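Local coordinates for protein glycoside hydrolase, family 11\:clostridium cellulosome enzyme, dockerin type i\:polysaccharide (Clostridium thermocellum, PDB 2C71) that probably removes acetyl groups from acetylated xylan as a metal-ion-dependent family 4 carbohydrate esterase, with a magnesium ion bound in this crystal form, at residues D12-D16 with D156-E160; T20-D25 with I50-M54; P98-P103 with V116-G122; A139-I143 with I170-L175; L188-V194 with Y204-P208. One frame throughout, in Å; residues are numbered along the deposited sequence. Where two conformers were deposited one is given.

How the interactions relate
Interactions 1, 3 and 4 are buried, 2 and 5 partly so. Interaction 1 is mainly polar, with a bound magnesium ion and ordered waters; interaction 3 combines parallel strand bonding with aromatic packing, and the two meet through a salt bridge between Asp12 and Arg102. Interactions 2 and 4 both join helices on the outside of the main parallel sheet: 20-25 with 50-54 adds a salt bridge at its margin, whereas 139-143 with 170-175 is made of aliphatic contacts. Interaction 2 touches interaction 1, since Thr20 bonds Asp156 and Arg22 pairs with Glu160. Interaction 5 extends interaction 3 toward the C-terminus: Tyr204 bonds the backbones of Phe120 and Gly122, and Phe189 meets Phe100.

Interaction 1 of 5, residues D12-D16 with D156-E160; sequences DDGPD and DVQPE. With MG (magnesium ion), chain B.
The metal site of the NodB-type deacetylase fold lies where Asp13, in the loop after strand 6-12, meets Val157 and Gln158, in the loop after strand 151-155. Asp13 OD1 binds the magnesium ion at 2.1 Å, and four waters and His64 complete the shell. Asp13 OD2 accepts a bond from metal-bound water 2 at 2.6 Å, so one carboxylate serves both the ion and its first shell. Gln158 NE2 stands 3.0 Å from Asp13 OD2, the amide and carboxylate planes turned 42° apart. The same NE2 makes a weak bond back to the carbonyl of Val157. Asp12 OD2 takes a hydrogen bond from water 1, a second metal ligand, while Asp12 OD1 is salt-bridged to Arg102.

Behind the ion the loops are joined by their backbones. Asp156 N donates to Asp12 O over 3.1 Å, in the carbonyl plane. Water 3 accepts from Gly14 N at 2.9 Å and lies close to Asp156 OD1, whose partner oxygen OD2 bonds Thr20. Val157 packs between the loops: with its CG2 beside the backbone N (chi1 -176° for CG1), that methyl lies 3.5 Å from Gly14 CA and 3.6 Å from Asp16 CB. A cis peptide precedes Pro15, and Asp16 then caps helix 17-30 through Leu19. An Asp-Asp pair after the first strand, the second aspartate on the metal with a histidine, is characteristic of NodB-type deacetylases; relatives commonly supply a second histidine, where here four waters complete the shell.

Interaction 2 of 5, residues T20-D25 with I50-M54; sequences TARVLD and IIRRM
With CG anti to the backbone N (chi1 178°) and the chain extended from there to NE, Arg53 of helix 45-56 reaches along Leu24 to Asp25 at the exposed margin of helix 17-30. These consecutive helices pack beside each other against the parallel sheet of the NodB-type fold, and their segments run nearly parallel, with axes crossing at 23° and 11.1 Å apart. Both helices rest on strand 35-38, where Leu24 and Met54 touch Phe36.

Arg53 and Leu24 run alongside one another head to tail. Leu24 CB sits over the centre of one guanidinium face, 3.6 Å from Arg53 CZ, and Leu24 CD1 turns inward to meet Ile50 CG1 at 3.6 Å. Ile50 in turn sends CD1 across to the first turn of the other segment, 3.5 Å from Ala21 N and against Thr20 CB. Deeper still, Met54 CE meets Thr20 CG2 at 3.6 Å.

At the exposed margin the chemistry becomes ionic. Water 6 bridges Arg53 NH1 and Asp25 OD1, and Asp28 gives NH2 a second salt-bridge partner. Arg53 NH2 itself donates to Asp25 OD1 over 2.8 Å, almost straight at 175°, on the anti side of the carboxylate.

Interaction 3 of 5, residues P98-P103 with V116-G122; sequences PKFFRP and VDLVFVG
The edge of the Phe101 ring points into one face of Phe120: Phe101 CD2 stands above the centre of that ring, the centroids are 5.0 Å apart and the planes meet at 82°, a T-shaped pair. The carbonyl oxygens of Val116 and Leu118 lie at the rim of Phe120, in its plane. The ring of Phe101 has Pro103 N off-centre over one face, and Val116 CG1 makes an off-centre CH-pi contact with it.

The two rings project from neighbouring parallel strands, 100-101 and 119-120, joined through helix 110-115 in a beta-alpha-beta unit. Three backbone bonds set the register: Val119 N to Lys99 O, Phe101 N to Val119 O at 2.8 Å, and Val121 N to Phe101 O at 2.9 Å. On the other face of this two-stranded sheet Phe100 and Val119 project together, with Phe100 CD1 3.7 Å from Val119 CB. The Phe100 ring goes on to meet Phe189 of helix 185-192.

Beyond the strands Arg102, salt-bridged to Asp12 near the metal, bends at chi3 (-66°), which brings its guanidinium to the carbonyls of Val121 and Gly122, Val121 O lying at the edge. Arg102 NE makes a weak bond to Val121 O at 3.4 Å, and Arg102 NH2 is 2.7 Å from Gly122 O.

Interaction 4 of 5, residues A139-I143 with I170-L175; sequences AAAVI and IIIPTL
Ile143 is the residue of helix 135-145 most deeply engaged with helix 164-177, and it enters as a knob into a hole formed by Ile170, Ile171, Thr174 and Leu175. Its CG1 branch lies beside the backbone N (chi1 -69°) and carries CD1 in between two turns, 3.7 Å from both Ile170 CG2 and Thr174 CB. The CG2 branch meets the methyl of Thr174. The hydroxyl of Thr174 is turned back on its own helix, where OG1 donates to Ile170 O over 2.9 Å; that carbonyl also accepts from Thr174 N, so the polar group is satisfied beside an aliphatic neighbour.

The helices precede and follow strand 151-155 in the chain and pack side by side against the parallel sheet of the NodB fold, their segments crossing at -34° with axes 9.5 Å apart. On the other helix the largest share falls to Ile171, which lies roughly perpendicular to Val142 and brings CD1 to 3.7 Å from Val142 CG2. Its CG1 passes close to the backbone of Ala139, 3.6 Å from Ala139 CA. Having only a methyl, Ala139 lets the two helices come close, its CA 5.4 Å from Ile171 CA, and Ala139 CB lies 3.6 Å from Ile170 CB.

Interaction 5 of 5, residues L188-V194 with Y204-P208; sequences LFTLKGV and YNSVP
Val207 presses both methyls into the end of helix 185-192, while Lys192, nearby on the same helix, meets the tail only loosely and partly through water. The helix closes in a Schellman motif at Gly193, whose positive phi (73°) turns the chain so that Val194 also faces the C-terminal segment.

The tight part centres on Val207 CG2, which lies 3.5 Å from Leu188 CD2, the two side chains meeting tip to tip, and 3.5 Å from Phe189 CE1. It sits over the face of the Phe189 ring in a CH-pi contact, 3.9 Å from the centroid. The other methyl, Val207 CG1, touches Val194 CG2 at 3.7 Å. Phe189 then turns an edge to Tyr204: Phe189 CZ stands above the centre of the tyrosine ring, with centroids 4.9 Å apart and planes at 62°. Tyr204 is tied by its backbone to Phe120 and Gly122, which joins the tail to strand 119-120.

Toward solvent the packing thins. Pro208 CB is 4.4 Å from Val194 CG2. Lys192, salt-bridged to Asp148, leans its aliphatic part past Val207 CG1. Water 7 donates to Val207 O at 2.8 Å and accepts a weak bond from Lys192 NZ.

Interaction 1 of 5, residues D12-D16 with D156-E160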
# COMPACT_ATOMS: atom_id res chain seq x y z
N ASP A 12 -0.23 -1.05 4.14
CA ASP A 12 0.33 0.12 4.82
C ASP A 12 1.18 -0.27 6.03
O ASP A 12 1.02 -1.35 6.60
CB ASP A 12 -0.78 1.07 5.24
CG ASP A 12 -1.34 1.87 4.08
OD1 ASP A 12 -0.76 1.80 2.98
OD2 ASP A 12 -2.37 2.56 4.27
N ASP A 13 1.95 0.70 6.52
CA ASP A 13 2.41 0.92 7.91
C ASP A 13 3.73 0.25 8.26
O ASP A 13 4.25 0.45 9.38
CB ASP A 13 1.39 0.58 9.01
CG ASP A 13 0.27 1.62 9.19
OD1 ASP A 13 0.12 2.56 8.36
OD2 ASP A 13 -0.47 1.47 10.20
N GLY A 14 4.30 -0.52 7.32
CA GLY A 14 5.58 -1.15 7.52
C GLY A 14 6.74 -0.34 6.95
O GLY A 14 6.59 0.83 6.64
N PRO A 15 7.94 -0.95 6.87
CA PRO A 15 8.20 -2.38 7.06
C PRO A 15 8.45 -2.78 8.49
O PRO A 15 9.00 -1.99 9.28
CB PRO A 15 9.53 -2.54 6.26
CG PRO A 15 10.21 -1.22 6.44
CD PRO A 15 9.11 -0.22 6.30
N ASP A 16 8.13 -4.02 8.79
CA ASP A 16 8.51 -4.67 10.05
C ASP A 16 9.10 -6.01 9.70
O ASP A 16 8.46 -6.80 9.01
CB ASP A 16 7.27 -4.81 10.93
CG ASP A 16 7.54 -5.43 12.29
OD1 ASP A 16 7.71 -6.64 12.40
OD2 ASP A 16 7.59 -4.65 13.25
N ASP A 156 0.13 -4.36 6.54
CA ASP A 156 1.06 -5.45 6.91
C ASP A 156 1.42 -5.36 8.36
O ASP A 156 1.75 -6.38 8.97
CB ASP A 156 2.25 -5.62 6.00
CG ASP A 156 3.05 -4.35 5.78
OD1 ASP A 156 2.45 -3.28 5.56
OD2 ASP A 156 4.32 -4.50 5.70
N VAL A 157 1.40 -4.17 8.96
CA VAL A 157 1.87 -3.96 10.31
C VAL A 157 0.78 -3.25 11.12
O VAL A 157 0.33 -2.17 10.75
CB VAL A 157 3.17 -3.11 10.29
CG1 VAL A 157 3.72 -2.98 11.71
CG2 VAL A 157 4.24 -3.78 9.39
N GLN A 158 0.38 -3.87 12.22
CA GLN A 158 -0.57 -3.34 13.22
C GLN A 158 -0.26 -4.07 14.51
O GLN A 158 0.31 -5.15 14.51
CB GLN A 158 -2.02 -3.67 12.85
CG GLN A 158 -2.61 -2.77 11.78
CD GLN A 158 -2.81 -1.41 12.29
OE1 GLN A 158 -3.66 -1.19 13.23
NE2 GLN A 158 -2.14 -0.45 11.71
N PRO A 159 -0.71 -3.51 15.65
CA PRO A 159 -0.67 -4.27 16.91
C PRO A 159 -1.43 -5.59 16.75
O PRO A 159 -2.45 -5.66 16.08
CB PRO A 159 -1.34 -3.31 17.92
CG PRO A 159 -1.10 -1.91 17.33
CD PRO A 159 -1.27 -2.15 15.83
N GLU A 160 -0.93 -6.60 17.45
CA GLU A 160 -1.53 -7.94 17.36
C GLU A 160 -2.62 -8.16 18.39
O GLU A 160 -2.68 -7.45 19.40
CB GLU A 160 -0.46 -8.97 17.43
CG GLU A 160 0.47 -8.82 16.22
CD GLU A 160 1.60 -9.80 16.18
OE1 GLU A 160 1.41 -10.93 15.69
OE2 GLU A 160 2.70 -9.41 16.61
MG MG B . -1.33 4.07 8.14
O HOH W 1 -2.68 2.86 7.19
O HOH W 2 -2.17 3.48 9.96
O HOH W 3 3.78 -1.15 4.56
O HOH W 4 -0.34 5.52 9.19
O HOH W 5 -2.93 5.53 7.83

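Interaction 2 of 5, residues T20-D25 with I50-M54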
# COMPACT_ATOMS: atom_id res chain seq x y z
N THR A 20 5.96 -7.94 8.29
CA THR A 20 5.97 -7.79 6.84
C THR A 20 6.36 -9.10 6.18
O THR A 20 5.83 -9.47 5.13
CB THR A 20 6.86 -6.63 6.41
OG1 THR A 20 6.40 -5.43 7.05
CG2 THR A 20 6.89 -6.47 4.89
N ALA A 21 7.32 -9.83 6.78
CA ALA A 21 7.73 -11.13 6.24
C ALA A 21 6.57 -12.10 6.22
O ALA A 21 6.48 -12.92 5.31
CB ALA A 21 8.92 -11.70 6.97
N ARG A 22 5.64 -12.02 7.18
CA ARG A 22 4.47 -12.90 7.13
C ARG A 22 3.65 -12.67 5.89
O ARG A 22 3.15 -13.61 5.26
CB ARG A 22 3.61 -12.74 8.38
CG ARG A 22 4.25 -13.09 9.66
CD ARG A 22 3.29 -12.77 10.81
NE ARG A 22 3.99 -13.01 12.04
CZ ARG A 22 3.58 -12.55 13.19
NH1 ARG A 22 2.50 -11.75 13.27
NH2 ARG A 22 4.26 -12.86 14.28
N VAL A 23 3.46 -11.39 5.52
CA VAL A 23 2.72 -11.06 4.30
C VAL A 23 3.53 -11.51 3.08
O VAL A 23 2.96 -12.14 2.17
CB VAL A 23 2.41 -9.57 4.23
CG1 VAL A 23 1.87 -9.16 2.86
CG2 VAL A 23 1.36 -9.19 5.32
N LEU A 24 4.82 -11.19 3.02
CA LEU A 24 5.63 -11.56 1.86
C LEU A 24 5.63 -13.08 1.66
O LEU A 24 5.64 -13.54 0.51
CB LEU A 24 7.05 -11.02 1.98
CG LEU A 24 7.16 -9.49 1.83
CD1 LEU A 24 8.53 -9.00 2.31
CD2 LEU A 24 6.94 -9.05 0.39
N ASP A 25 5.64 -13.84 2.74
CA ASP A 25 5.60 -15.32 2.62
C ASP A 25 4.31 -15.76 1.95
O ASP A 25 4.34 -16.71 1.16
CB ASP A 25 5.78 -15.98 3.95
CG ASP A 25 7.20 -15.86 4.52
OD1 ASP A 25 8.14 -15.51 3.84
OD2 ASP A 25 7.35 -16.25 5.73
N ILE A 50 14.53 -6.46 3.86
CA ILE A 50 13.14 -6.77 3.60
C ILE A 50 12.53 -5.80 2.59
O ILE A 50 11.71 -6.16 1.76
CB ILE A 50 12.29 -6.92 4.88
CG1 ILE A 50 11.04 -7.71 4.56
CG2 ILE A 50 12.03 -5.60 5.56
CD1 ILE A 50 10.29 -8.21 5.78
N ILE A 51 12.95 -4.55 2.64
CA ILE A 51 12.58 -3.55 1.61
C ILE A 51 13.07 -4.04 0.25
O ILE A 51 12.33 -4.01 -0.74
CB ILE A 51 13.16 -2.17 2.01
CG1 ILE A 51 12.32 -1.55 3.13
CG2 ILE A 51 13.33 -1.23 0.85
CD1 ILE A 51 10.98 -0.98 2.68
N ARG A 52 14.32 -4.51 0.18
CA ARG A 52 14.86 -4.98 -1.08
C ARG A 52 14.15 -6.25 -1.53
O ARG A 52 13.93 -6.44 -2.74
CB ARG A 52 16.40 -5.10 -0.97
CG ARG A 52 17.15 -5.33 -2.27
CD ARG A 52 16.96 -4.28 -3.34
NE ARG A 52 17.78 -3.07 -3.22
CZ ARG A 52 18.53 -2.55 -4.21
NH1 ARG A 52 18.65 -3.12 -5.41
NH2 ARG A 52 19.12 -1.39 -4.04
N ARG A 53 13.80 -7.12 -0.58
CA ARG A 53 13.03 -8.31 -0.91
C ARG A 53 11.75 -7.95 -1.65
O ARG A 53 11.32 -8.67 -2.57
CB ARG A 53 12.69 -9.09 0.37
CG ARG A 53 11.84 -10.33 0.15
CD ARG A 53 11.61 -11.11 1.42
NE ARG A 53 10.63 -12.16 1.19
CZ ARG A 53 10.07 -12.91 2.13
NH1 ARG A 53 10.28 -12.67 3.41
NH2 ARG A 53 9.21 -13.87 1.78
N MET A 54 11.10 -6.84 -1.26
CA MET A 54 9.89 -6.41 -1.97
C MET A 54 10.17 -6.25 -3.44
O MET A 54 9.50 -6.82 -4.31
CB MET A 54 9.37 -5.10 -1.38
CG MET A 54 8.87 -5.24 0.05
SD MET A 54 8.53 -3.61 0.74
CE MET A 54 8.03 -4.14 2.39
O HOH W 6 10.19 -14.89 5.44

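Interaction 3 of 5, residues P98-P103 with V116-G122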
# COMPACT_ATOMS: atom_id res chain seq x y z
N PRO A 98 9.35 6.51 -5.38
CA PRO A 98 7.92 6.13 -5.32
C PRO A 98 7.11 6.89 -6.37
O PRO A 98 7.49 8.01 -6.69
CB PRO A 98 7.53 6.54 -3.90
CG PRO A 98 8.78 6.27 -3.10
CD PRO A 98 9.97 6.48 -4.04
N LYS A 99 6.03 6.30 -6.87
CA LYS A 99 5.14 6.99 -7.81
C LYS A 99 3.78 7.29 -7.17
O LYS A 99 2.95 8.01 -7.74
CB LYS A 99 4.94 6.16 -9.08
CG LYS A 99 6.17 6.12 -9.98
CD LYS A 99 5.79 5.74 -11.41
CE LYS A 99 6.53 4.50 -11.87
NZ LYS A 99 5.67 3.61 -12.69
N PHE A 100 3.57 6.73 -5.99
CA PHE A 100 2.28 6.77 -5.29
C PHE A 100 2.47 7.14 -3.82
O PHE A 100 3.47 6.77 -3.21
CB PHE A 100 1.60 5.41 -5.39
CG PHE A 100 1.24 5.01 -6.80
CD1 PHE A 100 0.10 5.49 -7.38
CD2 PHE A 100 2.05 4.20 -7.55
CE1 PHE A 100 -0.22 5.16 -8.70
CE2 PHE A 100 1.74 3.85 -8.85
CZ PHE A 100 0.62 4.33 -9.44
N PHE A 101 1.47 7.85 -3.32
CA PHE A 101 1.39 8.32 -1.92
C PHE A 101 0.06 7.90 -1.35
O PHE A 101 -0.98 8.10 -1.99
CB PHE A 101 1.49 9.85 -1.90
CG PHE A 101 1.25 10.51 -0.56
CD1 PHE A 101 2.04 10.20 0.54
CD2 PHE A 101 0.25 11.44 -0.42
CE1 PHE A 101 1.81 10.85 1.77
CE2 PHE A 101 0.05 12.08 0.80
CZ PHE A 101 0.84 11.79 1.87
N ARG A 102 0.05 7.37 -0.13
CA ARG A 102 -1.16 7.13 0.60
C ARG A 102 -1.17 8.03 1.81
O ARG A 102 -0.32 7.88 2.71
CB ARG A 102 -1.30 5.71 1.11
CG ARG A 102 -2.60 5.55 1.91
CD ARG A 102 -3.09 4.18 1.99
NE ARG A 102 -3.51 3.64 0.71
CZ ARG A 102 -3.32 2.40 0.27
NH1 ARG A 102 -2.63 1.51 0.97
NH2 ARG A 102 -3.76 2.05 -0.93
N PRO A 103 -2.08 9.01 1.88
CA PRO A 103 -2.08 9.94 3.02
C PRO A 103 -2.32 9.18 4.31
O PRO A 103 -3.22 8.33 4.41
CB PRO A 103 -3.25 10.90 2.73
CG PRO A 103 -3.54 10.74 1.34
CD PRO A 103 -3.09 9.36 0.88
N VAL A 116 2.55 17.52 -2.66
CA VAL A 116 3.00 16.14 -2.90
C VAL A 116 2.83 15.83 -4.40
O VAL A 116 1.71 15.73 -4.91
CB VAL A 116 2.23 15.14 -2.04
CG1 VAL A 116 2.79 13.70 -2.28
CG2 VAL A 116 2.27 15.47 -0.55
N ASP A 117 3.96 15.66 -5.08
CA ASP A 117 4.01 15.34 -6.51
C ASP A 117 4.06 13.83 -6.75
O ASP A 117 4.96 13.31 -7.41
CB ASP A 117 5.21 16.01 -7.17
CG ASP A 117 5.09 16.07 -8.68
OD1 ASP A 117 3.96 16.24 -9.18
OD2 ASP A 117 6.13 15.94 -9.36
N LEU A 118 3.07 13.15 -6.19
CA LEU A 118 2.85 11.71 -6.31
C LEU A 118 1.38 11.48 -6.53
O LEU A 118 0.56 12.34 -6.19
CB LEU A 118 3.27 10.97 -4.99
CG LEU A 118 4.75 11.08 -4.60
CD1 LEU A 118 5.01 10.62 -3.19
CD2 LEU A 118 5.69 10.30 -5.57
N VAL A 119 1.02 10.32 -7.12
CA VAL A 119 -0.40 9.98 -7.30
C VAL A 119 -0.96 9.50 -5.96
O VAL A 119 -0.37 8.61 -5.33
CB VAL A 119 -0.56 8.95 -8.40
CG1 VAL A 119 -1.99 8.45 -8.45
CG2 VAL A 119 -0.14 9.56 -9.77
N PHE A 120 -2.06 10.09 -5.51
CA PHE A 120 -2.69 9.77 -4.24
C PHE A 120 -3.60 8.55 -4.39
O PHE A 120 -4.47 8.51 -5.28
CB PHE A 120 -3.55 10.91 -3.73
CG PHE A 120 -2.79 12.07 -3.11
CD1 PHE A 120 -1.75 12.71 -3.75
CD2 PHE A 120 -3.20 12.57 -1.88
CE1 PHE A 120 -1.12 13.82 -3.19
CE2 PHE A 120 -2.57 13.66 -1.29
CZ PHE A 120 -1.53 14.28 -1.94
N VAL A 121 -3.41 7.57 -3.52
CA VAL A 121 -4.26 6.38 -3.51
C VAL A 121 -4.92 6.17 -2.15
O VAL A 121 -4.30 6.39 -1.11
CB VAL A 121 -3.45 5.12 -3.88
CG1 VAL A 121 -3.10 5.12 -5.36
CG2 VAL A 121 -2.20 5.02 -3.03
N GLY A 122 -6.18 5.76 -2.17
CA GLY A 122 -6.85 5.31 -0.97
C GLY A 122 -7.17 3.82 -0.99
O GLY A 122 -6.28 2.99 -0.81

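Interaction 4 of 5, residues A139-I143 with I170-L175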
# COMPACT_ATOMS: atom_id res chain seq x y z
N ALA A 139 -11.14 -11.20 5.27
CA ALA A 139 -11.29 -11.71 3.91
C ALA A 139 -12.67 -11.43 3.35
O ALA A 139 -12.79 -11.01 2.19
CB ALA A 139 -10.99 -13.22 3.90
N ALA A 140 -13.72 -11.65 4.15
CA ALA A 140 -15.09 -11.40 3.68
C ALA A 140 -15.26 -9.94 3.29
O ALA A 140 -15.95 -9.63 2.30
CB ALA A 140 -16.10 -11.85 4.72
N ALA A 141 -14.65 -9.05 4.06
CA ALA A 141 -14.76 -7.62 3.81
C ALA A 141 -14.15 -7.25 2.46
O ALA A 141 -14.71 -6.44 1.72
CB ALA A 141 -14.09 -6.83 4.93
N VAL A 142 -13.00 -7.85 2.15
CA VAL A 142 -12.34 -7.61 0.87
C VAL A 142 -13.12 -8.22 -0.28
O VAL A 142 -13.43 -7.55 -1.26
CB VAL A 142 -10.91 -8.18 0.87
CG1 VAL A 142 -10.31 -8.11 -0.53
CG2 VAL A 142 -10.03 -7.44 1.87
N ILE A 143 -13.45 -9.51 -0.15
CA ILE A 143 -14.05 -10.27 -1.28
C ILE A 143 -15.39 -9.70 -1.68
O ILE A 143 -15.72 -9.67 -2.87
CB ILE A 143 -14.13 -11.73 -0.89
CG1 ILE A 143 -12.74 -12.36 -0.81
CG2 ILE A 143 -15.18 -12.49 -1.75
CD1 ILE A 143 -12.73 -13.63 -0.02
N ILE A 170 -7.61 -16.80 2.11
CA ILE A 170 -8.95 -16.79 1.56
C ILE A 170 -9.04 -15.82 0.40
O ILE A 170 -9.56 -16.16 -0.67
CB ILE A 170 -9.99 -16.48 2.63
CG1 ILE A 170 -9.96 -17.52 3.74
CG2 ILE A 170 -11.38 -16.35 2.03
CD1 ILE A 170 -10.70 -17.09 5.00
N ILE A 171 -8.57 -14.58 0.59
CA ILE A 171 -8.70 -13.56 -0.45
C ILE A 171 -8.10 -13.99 -1.77
O ILE A 171 -8.75 -13.81 -2.82
CB ILE A 171 -8.05 -12.24 0.04
CG1 ILE A 171 -8.81 -11.64 1.24
CG2 ILE A 171 -7.96 -11.24 -1.09
CD1 ILE A 171 -8.02 -10.59 2.00
N ILE A 172 -6.85 -14.44 -1.75
CA ILE A 172 -6.15 -14.68 -3.02
C ILE A 172 -6.83 -15.83 -3.81
O ILE A 172 -7.19 -15.64 -4.97
CB ILE A 172 -4.64 -14.78 -2.81
CG1 ILE A 172 -4.08 -13.41 -2.42
CG2 ILE A 172 -4.00 -15.31 -4.13
CD1 ILE A 172 -2.65 -13.45 -1.90
N PRO A 173 -7.03 -17.00 -3.19
CA PRO A 173 -7.71 -18.07 -3.97
C PRO A 173 -9.11 -17.69 -4.42
O PRO A 173 -9.52 -18.02 -5.54
CB PRO A 173 -7.67 -19.25 -3.02
CG PRO A 173 -6.51 -19.00 -2.10
CD PRO A 173 -6.51 -17.53 -1.92
N THR A 174 -9.88 -17.00 -3.57
CA THR A 174 -11.25 -16.67 -3.92
C THR A 174 -11.27 -15.71 -5.10
O THR A 174 -12.00 -15.95 -6.08
CB THR A 174 -12.03 -16.03 -2.76
OG1 THR A 174 -12.19 -16.98 -1.72
CG2 THR A 174 -13.41 -15.53 -3.21
N LEU A 175 -10.48 -14.65 -5.06
CA LEU A 175 -10.53 -13.71 -6.16
C LEU A 175 -9.94 -14.34 -7.44
O LEU A 175 -10.47 -14.11 -8.53
CB LEU A 175 -9.85 -12.40 -5.80
CG LEU A 175 -10.54 -11.62 -4.67
CD1 LEU A 175 -9.88 -10.25 -4.46
CD2 LEU A 175 -12.08 -11.48 -4.92

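Interaction 5 of 5, residues L188-V194 with Y204-P208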
# COMPACT_ATOMS: atom_id res chain seq x y z
N LEU A 188 -1.56 -1.71 -12.51
CA LEU A 188 -2.99 -1.44 -12.62
C LEU A 188 -3.25 -0.25 -13.55
O LEU A 188 -4.07 -0.31 -14.46
CB LEU A 188 -3.56 -1.18 -11.23
CG LEU A 188 -5.05 -0.87 -11.20
CD1 LEU A 188 -5.87 -2.00 -11.83
CD2 LEU A 188 -5.55 -0.57 -9.75
N PHE A 189 -2.55 0.85 -13.32
CA PHE A 189 -2.68 2.02 -14.18
C PHE A 189 -2.32 1.66 -15.62
O PHE A 189 -3.03 1.98 -16.57
CB PHE A 189 -1.82 3.17 -13.70
CG PHE A 189 -2.47 4.00 -12.58
CD1 PHE A 189 -2.63 3.49 -11.31
CD2 PHE A 189 -2.91 5.27 -12.85
CE1 PHE A 189 -3.23 4.31 -10.30
CE2 PHE A 189 -3.46 6.08 -11.88
CZ PHE A 189 -3.64 5.58 -10.64
N THR A 190 -1.16 1.04 -15.80
CA THR A 190 -0.62 0.78 -17.16
C THR A 190 -1.59 -0.12 -17.94
O THR A 190 -1.88 0.14 -19.11
CB THR A 190 0.78 0.21 -17.03
OG1 THR A 190 1.66 1.09 -16.31
CG2 THR A 190 1.40 -0.02 -18.37
N LEU A 191 -2.03 -1.20 -17.32
CA LEU A 191 -2.86 -2.16 -18.02
C LEU A 191 -4.23 -1.62 -18.35
O LEU A 191 -4.92 -2.10 -19.28
CB LEU A 191 -3.02 -3.45 -17.19
CG LEU A 191 -1.76 -4.27 -17.05
CD1 LEU A 191 -1.89 -5.24 -15.86
CD2 LEU A 191 -1.45 -5.05 -18.32
N LYS A 192 -4.69 -0.62 -17.60
CA LYS A 192 -5.95 0.09 -17.82
C LYS A 192 -5.79 1.30 -18.75
O LYS A 192 -6.78 1.94 -19.10
CB LYS A 192 -6.54 0.55 -16.47
CG LYS A 192 -6.94 -0.51 -15.51
CD LYS A 192 -8.13 -1.23 -15.91
CE LYS A 192 -8.69 -2.14 -14.76
NZ LYS A 192 -9.77 -2.91 -15.38
N GLY A 193 -4.57 1.62 -19.14
CA GLY A 193 -4.32 2.75 -20.03
C GLY A 193 -4.49 4.11 -19.37
O GLY A 193 -4.76 5.10 -20.07
N VAL A 194 -4.33 4.20 -18.06
CA VAL A 194 -4.48 5.47 -17.33
C VAL A 194 -3.08 5.98 -17.01
O VAL A 194 -2.31 5.30 -16.32
CB VAL A 194 -5.24 5.27 -16.02
CG1 VAL A 194 -5.33 6.58 -15.23
CG2 VAL A 194 -6.63 4.70 -16.35
N TYR A 204 -7.32 8.24 -5.72
CA TYR A 204 -7.82 7.05 -6.42
C TYR A 204 -8.14 5.98 -5.42
O TYR A 204 -7.27 5.49 -4.69
CB TYR A 204 -6.78 6.49 -7.35
CG TYR A 204 -6.48 7.34 -8.56
CD1 TYR A 204 -5.65 8.45 -8.49
CD2 TYR A 204 -7.02 6.99 -9.81
CE1 TYR A 204 -5.35 9.20 -9.60
CE2 TYR A 204 -6.70 7.73 -10.93
CZ TYR A 204 -5.88 8.85 -10.81
OH TYR A 204 -5.57 9.61 -11.94
N ASN A 205 -9.40 5.53 -5.37
CA ASN A 205 -9.81 4.33 -4.65
C ASN A 205 -9.91 3.12 -5.58
O ASN A 205 -10.00 1.98 -5.12
CB ASN A 205 -11.13 4.54 -3.92
CG ASN A 205 -11.06 5.67 -2.94
OD1 ASN A 205 -10.16 5.65 -2.05
ND2 ASN A 205 -11.93 6.61 -3.04
N SER A 206 -9.84 3.38 -6.87
CA SER A 206 -9.96 2.40 -7.92
C SER A 206 -9.40 3.04 -9.18
O SER A 206 -9.19 4.26 -9.22
CB SER A 206 -11.40 2.07 -8.19
OG SER A 206 -12.16 3.19 -8.52
N VAL A 207 -9.17 2.20 -10.18
CA VAL A 207 -8.72 2.66 -11.51
C VAL A 207 -9.64 2.09 -12.55
O VAL A 207 -9.81 0.89 -12.61
CB VAL A 207 -7.26 2.25 -11.79
CG1 VAL A 207 -6.83 2.75 -13.18
CG2 VAL A 207 -6.30 2.77 -10.69
N PRO A 208 -10.21 2.96 -13.43
CA PRO A 208 -10.14 4.42 -13.46
C PRO A 208 -10.84 5.03 -12.26
O PRO A 208 -11.58 4.35 -11.52
CB PRO A 208 -10.79 4.80 -14.81
CG PRO A 208 -11.57 3.70 -15.18
CD PRO A 208 -11.05 2.45 -14.55
O HOH W 7 -11.71 -0.76 -13.84